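Local coordinates for protein Dye type peroxidase A (Streptomyces lividans 1326, PDB 6GZW) that binds a b-type haem and, as a dye-decolourising peroxidase, probably uses hydrogen peroxide to oxidise dyes and related substrates, at residues 289-292 and 297-300; 33-38 and 143-148. All coordinates share one frame; numbering follows the deposited sequence.

Contact 1 (289-292 and 297-300); sequences TRPD and AAMV. With HEM (protoporphyrin IX containing Fe), chain C.
The carbonyl oxygen of A297 takes a hydrogen from water 1, at 2.8 Å from O to the water oxygen, and the same water gives its other hydrogen to O of T289 (2.7 Å), so one solvent molecule bridges the two backbones. P291 meets A297 O from another direction: its CA lies 3.1 Å from that oxygen, a CA-H...O contact bent to 130° at the hydrogen. Beside it, CG of the proline ring rests on the methyl of A298 (CG to CB 3.9 Å). Both segments belong to the loop that leads from helix 285-288 to strand 300-310 in the C-terminal half of this dye-type peroxidase, and this turn borders the haem. T289 lies against pyrrole D, with chi1 of 53° setting OG1 over the propionate-bearing edge and CG2 nearer the meso carbon CHD, while OG1 bonds back to H285 O. The SD of M299 reaches the vinyl carbon CAC at 3.9 Å, and CD of P291 sits 3.3 Å from propionate oxygen O2D. R290 grips D292 side-on, NE to OD1 and NH2 to OD2 both at 3.0 Å, with the carboxylate oxygens almost in the guanidinium plane. A leucine at R290 would probably leave the D292 carboxylate without its cationic mate and the start of the 3-10 turn less firmly held. R198, from helix 195-199, packs on P291 and A298.

Contact 2 (33-38 and 143-148); sequences VAFDLA and RAIQRD
With chi1 at -65° F35 sets CG beside its backbone N and anti to the carbonyl carbon, and chi2 of 88° stands the ring plane nearly perpendicular to the plane through CA, CB and CG; together they carry the phenyl group from strand 29-37 out to helix 135-149. The ring arrives end first. CZ comes within 3.9 Å of the backbone CA of Q146, and CE2 is at 4.0 Å from the same CA, which lies at the ring edge and near its plane. The other touch is apolar: CG2 of I145 stands 4.2 Å from CZ, oblique to the ring. One aromatic side chain thus meets two consecutive residues of the helix, next to the backbone.

This is the packing of a helix on a face of an antiparallel sheet, in the N-terminal half of the ferredoxin-like fold shared by dye-type peroxidases. Other groups close in on the ring: V155 and V128 from the neighbouring strands, A149 from the same helix, and W53 of helix 43-61, whose ring is steeply inclined to that of F35.

Away from the phenyl group, Q146 sends its amide to R143, whose NH1 donates to OE1 at 2.9 Å. The donor lies in the carbonyl plane on a lone pair, but the N-H points poorly, at 135°, and OE1 is tilted out of the guanidinium plane. CD of R147 covers one guanidinium face. R143 also forms salt bridges to E234 and D231 of the second subunit, and R147 one to its E235. F35 thus meets I145 and the CA of Q146 through hydrocarbon alone, while the two arginines pair with acids of the second subunit, so this stretch of helix probably helps both to cover the sheet and to hold the dimer.

Overall arrangement
Contact 2 comes first along the chain and is complete before contact 1 begins. Their centres are 33 Å apart, on opposite sides of the chain's centre, and their nearest atoms remain about 17 Å apart. Contact 2 belongs to the N-terminal Dyp-type peroxidase region and contact 1 to the C-terminal one. The eight-stranded antiparallel sheet relates them: strand 29-37, which carries contact 2, is next to the outermost strand 153-162, while the loop of contact 1 runs into strand 300-310 at the other edge. In this chain the haem pocket is at contact 1, whereas helix 135-149 at contact 2 packs on the sheet and meets residues from the C-terminal region of the second subunit.

Contact 1 (289-292 and 297-300)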
# COMPACT_ATOMS: atom_id res chain seq x y z
N THR A 289 -19.39 22.75 -2.55
CA THR A 289 -19.66 21.58 -1.70
C THR A 289 -20.11 21.93 -0.25
O THR A 289 -20.54 21.04 0.49
CB THR A 289 -18.39 20.71 -1.57
OG1 THR A 289 -17.34 21.56 -1.13
CG2 THR A 289 -18.03 20.06 -2.87
N ARG A 290 -20.05 23.20 0.15
CA ARG A 290 -20.36 23.57 1.53
C ARG A 290 -21.82 23.27 1.90
O ARG A 290 -22.74 23.43 1.06
CB ARG A 290 -20.09 25.05 1.78
CG ARG A 290 -18.63 25.53 1.66
CD ARG A 290 -18.55 27.04 1.51
NE ARG A 290 -19.06 27.70 2.70
CZ ARG A 290 -18.33 28.11 3.74
NH1 ARG A 290 -17.01 27.94 3.78
NH2 ARG A 290 -18.95 28.68 4.79
N PRO A 291 -22.06 22.83 3.15
CA PRO A 291 -23.45 22.67 3.57
C PRO A 291 -24.29 23.94 3.38
O PRO A 291 -25.43 23.84 2.94
CB PRO A 291 -23.34 22.23 5.05
CG PRO A 291 -21.99 21.55 5.15
CD PRO A 291 -21.11 22.30 4.17
N ASP A 292 -23.71 25.12 3.62
CA ASP A 292 -24.47 26.38 3.42
C ASP A 292 -24.78 26.77 1.94
O ASP A 292 -25.54 27.72 1.70
CB ASP A 292 -23.87 27.53 4.23
CG ASP A 292 -22.51 27.98 3.76
OD1 ASP A 292 -22.05 27.65 2.64
OD2 ASP A 292 -21.90 28.69 4.56
N ALA A 297 -27.07 20.17 3.41
CA ALA A 297 -26.50 18.85 3.09
C ALA A 297 -25.03 18.74 3.55
O ALA A 297 -24.24 19.68 3.35
CB ALA A 297 -26.62 18.56 1.62
N ALA A 298 -24.69 17.63 4.21
CA ALA A 298 -23.40 17.51 4.87
C ALA A 298 -23.04 16.05 4.98
O ALA A 298 -23.90 15.18 4.88
CB ALA A 298 -23.44 18.13 6.26
N MET A 299 -21.75 15.81 5.15
CA MET A 299 -21.24 14.45 5.27
C MET A 299 -19.90 14.49 5.97
O MET A 299 -19.19 15.47 5.89
CB MET A 299 -21.11 13.81 3.88
CG MET A 299 -20.00 14.41 3.01
SD MET A 299 -20.30 14.27 1.25
CE MET A 299 -21.54 15.55 1.14
N VAL A 300 -19.54 13.39 6.63
CA VAL A 300 -18.16 13.14 7.07
C VAL A 300 -17.44 12.47 5.90
O VAL A 300 -18.01 11.62 5.21
CB VAL A 300 -18.10 12.32 8.36
CG1 VAL A 300 -16.76 11.60 8.54
CG2 VAL A 300 -18.37 13.22 9.56
CHA HEM C . -13.77 19.74 0.40
CHB HEM C . -10.87 17.60 -2.84
CHC HEM C . -14.58 14.78 -4.20
CHD HEM C . -17.45 16.92 -0.98
C1A HEM C . -12.67 19.41 -0.35
C2A HEM C . -11.41 20.07 -0.28
C3A HEM C . -10.61 19.47 -1.19
C4A HEM C . -11.37 18.43 -1.83
CMA HEM C . -9.16 19.76 -1.50
CAA HEM C . -11.03 21.24 0.62
CBA HEM C . -10.45 20.90 1.99
CGA HEM C . -11.47 20.29 2.88
O1A HEM C . -12.30 20.97 3.54
O2A HEM C . -11.54 19.03 2.97
C1B HEM C . -11.64 16.61 -3.48
C2B HEM C . -11.13 15.71 -4.46
C3B HEM C . -12.15 14.91 -4.87
C4B HEM C . -13.34 15.35 -4.08
CMB HEM C . -9.72 15.69 -4.98
CAB HEM C . -12.13 13.76 -5.80
CBB HEM C . -11.07 13.01 -6.04
C1C HEM C . -15.71 15.14 -3.49
C2C HEM C . -16.98 14.54 -3.64
C3C HEM C . -17.81 15.16 -2.72
C4C HEM C . -17.01 16.12 -2.00
CMC HEM C . -17.39 13.47 -4.61
CAC HEM C . -19.26 14.99 -2.48
CBC HEM C . -20.18 14.51 -3.33
C1D HEM C . -16.60 17.82 -0.32
C2D HEM C . -17.11 18.60 0.82
C3D HEM C . -16.09 19.40 1.21
C4D HEM C . -14.96 19.07 0.29
CMD HEM C . -18.49 18.51 1.45
CAD HEM C . -16.14 20.40 2.35
CBD HEM C . -16.74 21.74 1.92
CGD HEM C . -16.83 22.67 3.09
O1D HEM C . -15.91 23.51 3.31
O2D HEM C . -17.81 22.59 3.85
NA HEM C . -12.67 18.47 -1.38
NB HEM C . -12.94 16.37 -3.31
NC HEM C . -15.74 16.12 -2.55
ND HEM C . -15.35 18.19 -0.67
FE HEM C . -14.20 17.33 -1.96
O HOH W 1 -21.65 19.32 2.31
O HOH W 2 -13.70 15.93 -0.66

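Contact 2 (33-38 and 143-148)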
# COMPACT_ATOMS: atom_id res chain seq x y z
N VAL A 33 -13.70 -4.03 0.82
CA VAL A 33 -14.07 -5.26 0.14
C VAL A 33 -15.59 -5.39 0.16
O VAL A 33 -16.22 -4.99 1.13
CB VAL A 33 -13.33 -6.46 0.76
CG1 VAL A 33 -13.52 -6.53 2.26
CG2 VAL A 33 -13.68 -7.77 0.07
N ALA A 34 -16.17 -5.83 -0.96
CA ALA A 34 -17.57 -6.18 -1.05
C ALA A 34 -17.70 -7.67 -1.28
O ALA A 34 -16.90 -8.27 -2.01
CB ALA A 34 -18.24 -5.38 -2.16
N PHE A 35 -18.72 -8.28 -0.66
CA PHE A 35 -19.03 -9.69 -0.81
C PHE A 35 -20.45 -9.85 -1.35
O PHE A 35 -21.32 -9.03 -0.99
CB PHE A 35 -18.96 -10.41 0.54
CG PHE A 35 -17.59 -10.46 1.15
CD1 PHE A 35 -17.15 -9.42 1.95
CD2 PHE A 35 -16.75 -11.56 0.99
CE1 PHE A 35 -15.90 -9.43 2.56
CE2 PHE A 35 -15.49 -11.58 1.60
CZ PHE A 35 -15.06 -10.50 2.38
N ASP A 36 -20.68 -10.85 -2.19
CA ASP A 36 -22.03 -11.30 -2.54
C ASP A 36 -22.35 -12.63 -1.91
O ASP A 36 -21.53 -13.55 -1.90
CB ASP A 36 -22.21 -11.42 -4.05
CG ASP A 36 -22.27 -10.06 -4.74
OD1 ASP A 36 -22.73 -9.09 -4.12
OD2 ASP A 36 -21.89 -9.99 -5.93
N LEU A 37 -23.54 -12.74 -1.36
CA LEU A 37 -23.97 -14.02 -0.80
C LEU A 37 -24.00 -15.11 -1.86
O LEU A 37 -24.39 -14.88 -3.00
CB LEU A 37 -25.35 -13.86 -0.15
CG LEU A 37 -25.39 -13.02 1.13
CD1 LEU A 37 -26.83 -12.71 1.48
CD2 LEU A 37 -24.73 -13.71 2.28
N ALA A 38 -23.53 -16.28 -1.46
CA ALA A 38 -23.52 -17.44 -2.32
C ALA A 38 -24.92 -18.03 -2.43
O ALA A 38 -25.79 -17.80 -1.59
CB ALA A 38 -22.56 -18.48 -1.74
N ARG A 143 -7.49 -10.70 5.21
CA ARG A 143 -7.47 -12.11 4.93
C ARG A 143 -8.37 -12.89 5.89
O ARG A 143 -9.08 -13.82 5.49
CB ARG A 143 -6.01 -12.59 5.00
CG ARG A 143 -5.78 -14.07 4.67
CD ARG A 143 -6.34 -14.49 3.31
NE ARG A 143 -6.00 -15.88 2.99
CZ ARG A 143 -6.38 -16.55 1.90
NH1 ARG A 143 -7.16 -16.01 0.98
NH2 ARG A 143 -5.96 -17.80 1.73
N ALA A 144 -8.37 -12.49 7.17
CA ALA A 144 -9.21 -13.19 8.15
C ALA A 144 -10.69 -12.98 7.88
O ALA A 144 -11.49 -13.94 7.93
CB ALA A 144 -8.83 -12.78 9.55
N ILE A 145 -11.07 -11.75 7.57
CA ILE A 145 -12.45 -11.45 7.22
C ILE A 145 -12.84 -12.20 5.95
O ILE A 145 -13.89 -12.85 5.87
CB ILE A 145 -12.63 -9.92 7.10
CG1 ILE A 145 -12.52 -9.27 8.50
CG2 ILE A 145 -13.88 -9.51 6.34
CD1 ILE A 145 -13.66 -9.59 9.45
N GLN A 146 -11.97 -12.16 4.93
CA GLN A 146 -12.29 -12.85 3.69
C GLN A 146 -12.43 -14.37 3.85
O GLN A 146 -13.33 -14.96 3.25
CB GLN A 146 -11.29 -12.48 2.60
CG GLN A 146 -11.43 -13.25 1.28
CD GLN A 146 -10.38 -14.32 1.13
OE1 GLN A 146 -9.27 -14.20 1.66
NE2 GLN A 146 -10.70 -15.38 0.41
N ARG A 147 -11.56 -14.97 4.65
CA ARG A 147 -11.63 -16.40 4.96
C ARG A 147 -12.82 -16.79 5.84
O ARG A 147 -13.32 -17.93 5.75
CB ARG A 147 -10.31 -16.86 5.58
CG ARG A 147 -9.16 -16.86 4.61
CD ARG A 147 -9.15 -18.10 3.75
NE ARG A 147 -8.62 -19.24 4.48
CZ ARG A 147 -8.53 -20.47 3.97
NH1 ARG A 147 -8.96 -20.73 2.73
NH2 ARG A 147 -8.01 -21.46 4.70
N ASP A 148 -13.31 -15.87 6.69
CA ASP A 148 -14.58 -16.10 7.42
C ASP A 148 -15.79 -16.23 6.50
O ASP A 148 -16.78 -16.89 6.86
CB ASP A 148 -14.92 -14.95 8.36
CG ASP A 148 -14.17 -14.99 9.66
OD1 ASP A 148 -13.57 -16.01 10.04
OD2 ASP A 148 -14.20 -13.94 10.35